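Local coordinates for protein glutaredoxin (Methanosarcina mazei, PDB 3NZN) that probably catalyses thiol-disulfide exchange through a pair of cysteines at a helix start, as in other glutaredoxins of the thioredoxin superfamily, at residues Asp50-Val54 against Asp55-Gly59. Residues are numbered along the deposited sequence; the frame is centred on the assembly and turned at random.
Sequences DYVYV and DRLEG. With SO4 (sulfate ion), chain F.
Strand 49-53, parallel to strand 24-28 in the mixed sheet of the thioredoxin-like fold, runs through Tyr53 into a short 3-10 segment, 54-56. Arg56 N donates to Tyr53 O at 3.0 Å, and Leu57 N to Val54 O at 3.1 Å. Both donors stand above the carbonyl plane. The turn brings Leu57 back beside the strand end: its CD1 meets Val52 CG1 at 3.7 Å, the side chains crossing at about a right angle. Val54 and Leu57 also pack on helix 59-72. Arg56 NH1 comes within 4.1 Å of Tyr53 CD2, obliquely to the ring; ring and guanidinium planes are 83° apart. Arg56 NH1 is hydrogen-bonded to Lys10 O, and Asp55 OD2 to Ser30 OG. Tyr51 lays CD1 over one face of the Tyr53 ring, near its rim. With CG between backbone N and carbonyl carbon (chi1 65°), Tyr51 sends OH to sulfate O4 at 2.6 Å, in the ring plane. Lys10 NZ is hydrogen-bonded to both this OH and the sulfate, His15 NE2 to the sulfate. A phenylalanine here would probably leave the sulfate and Lys10 NZ without their hydroxyl partner. Backbone bonds and apolar packing thus shape the strand-to-helix connection; the sulfate, probably from the crystallisation liquor, lies away from the turn and need not reflect a natural ligand.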
loop_
_atom_site.group_PDB
_atom_site.type_symbol
_atom_site.label_atom_id
_atom_site.label_comp_id
_atom_site.label_asym_id
_atom_site.label_seq_id
_atom_site.Cartn_x
_atom_site.Cartn_y
_atom_site.Cartn_z
ATOM N N ASP A 50 12.725 16.502 -6.454
ATOM C CA ASP A 50 11.744 16.258 -5.389
ATOM C C ASP A 50 11.728 14.765 -5.090
ATOM O O ASP A 50 11.949 13.946 -5.890
ATOM C CB ASP A 50 10.377 16.667 -5.897
ATOM C CG ASP A 50 10.256 18.091 -6.218
ATOM O OD1 ASP A 50 11.096 18.894 -5.860
ATOM O OD2 ASP A 50 9.283 18.381 -6.878
ATOM N N TYR A 51 11.262 14.499 -3.840
ATOM C CA TYR A 51 10.989 13.093 -3.432
ATOM C C TYR A 51 9.680 13.087 -2.587
ATOM O O TYR A 51 9.314 14.050 -1.987
ATOM C CB TYR A 51 12.137 12.454 -2.768
ATOM C CG TYR A 51 12.543 13.017 -1.475
ATOM C CD1 TYR A 51 12.029 12.480 -0.292
ATOM C CD2 TYR A 51 13.316 14.173 -1.380
ATOM C CE1 TYR A 51 12.363 13.001 0.901
ATOM C CE2 TYR A 51 13.663 14.706 -0.153
ATOM C CZ TYR A 51 13.161 14.105 0.979
ATOM O OH TYR A 51 13.451 14.600 2.205
ATOM N N VAL A 52 9.053 11.909 -2.712
ATOM C CA VAL A 52 7.739 11.651 -2.010
ATOM C C VAL A 52 7.851 10.270 -1.430
ATOM O O VAL A 52 8.218 9.315 -2.059
ATOM C CB VAL A 52 6.616 11.673 -3.059
ATOM C CG1 VAL A 52 5.250 11.324 -2.412
ATOM C CG2 VAL A 52 6.541 13.070 -3.724
ATOM N N TYR A 53 7.428 10.203 -0.099
ATOM C CA TYR A 53 7.319 8.918 0.552
ATOM C C TYR A 53 5.843 8.471 0.529
ATOM O O TYR A 53 5.005 9.054 1.307
ATOM C CB TYR A 53 7.815 9.002 1.984
ATOM C CG TYR A 53 9.312 9.218 2.099
ATOM C CD1 TYR A 53 10.207 8.576 1.249
ATOM C CD2 TYR A 53 9.831 10.042 3.053
ATOM C CE1 TYR A 53 11.568 8.789 1.367
ATOM C CE2 TYR A 53 11.230 10.266 3.170
ATOM C CZ TYR A 53 12.048 9.638 2.317
ATOM O OH TYR A 53 13.424 9.885 2.400
ATOM N N VAL A 54 5.504 7.656 -0.363
ATOM C CA VAL A 54 4.112 7.359 -0.676
ATOM C C VAL A 54 3.437 6.671 0.619
ATOM O O VAL A 54 2.221 6.983 0.817
ATOM C CB VAL A 54 3.985 6.439 -1.862
ATOM C CG1 VAL A 54 2.593 5.991 -2.118
ATOM C CG2 VAL A 54 4.484 7.161 -3.180
ATOM N N ASP A 55 4.174 5.955 1.356
ATOM C CA ASP A 55 3.577 5.323 2.542
ATOM C C ASP A 55 3.308 6.312 3.612
ATOM O O ASP A 55 2.600 5.943 4.589
ATOM C CB ASP A 55 4.511 4.307 3.085
ATOM C CG ASP A 55 5.829 4.878 3.518
ATOM O OD1 ASP A 55 6.511 5.578 2.726
ATOM O OD2 ASP A 55 6.336 4.567 4.581
ATOM N N ARG A 56 3.723 7.567 3.563
ATOM C CA ARG A 56 3.430 8.595 4.507
ATOM C C ARG A 56 2.311 9.503 4.077
ATOM O O ARG A 56 1.992 10.433 4.749
ATOM C CB ARG A 56 4.691 9.370 4.898
ATOM C CG ARG A 56 5.596 8.509 5.698
ATOM C CD ARG A 56 6.693 9.208 6.297
ATOM N NE ARG A 56 7.442 8.360 7.219
ATOM C CZ ARG A 56 8.690 8.707 7.555
ATOM N NH1 ARG A 56 9.169 9.837 7.117
ATOM N NH2 ARG A 56 9.413 7.944 8.356
ATOM N N LEU A 57 1.737 9.221 2.931
ATOM C CA LEU A 57 0.622 10.026 2.441
ATOM C C LEU A 57 -0.687 9.400 2.861
ATOM O O LEU A 57 -0.759 8.200 3.034
ATOM C CB LEU A 57 0.714 10.166 0.939
ATOM C CG LEU A 57 1.943 10.833 0.338
ATOM C CD1 LEU A 57 1.879 10.685 -1.161
ATOM C CD2 LEU A 57 2.062 12.320 0.776
ATOM N N GLU A 58 -1.732 10.214 2.779
ATOM C CA GLU A 58 -3.053 9.922 3.172
ATOM C C GLU A 58 -4.044 10.350 2.112
ATOM O O GLU A 58 -3.783 11.292 1.416
ATOM C CB GLU A 58 -3.363 10.739 4.450
ATOM C CG GLU A 58 -2.686 10.210 5.707
ATOM C CD GLU A 58 -1.484 11.015 6.164
ATOM O OE1 GLU A 58 -1.561 12.277 6.504
ATOM O OE2 GLU A 58 -0.450 10.345 6.242
ATOM N N GLY A 59 -5.232 9.735 2.122
ATOM C CA GLY A 59 -6.337 10.193 1.377
ATOM C C GLY A 59 -6.027 10.436 -0.066
ATOM O O GLY A 59 -5.346 9.610 -0.715
HETATM S S SO4 F . 15.226 17.301 3.439
HETATM O O1 SO4 F . 14.755 18.735 3.396
HETATM O O2 SO4 F . 16.688 17.295 3.541
HETATM O O3 SO4 F . 14.687 16.633 4.534
HETATM O O4 SO4 F . 14.805 16.808 2.088
#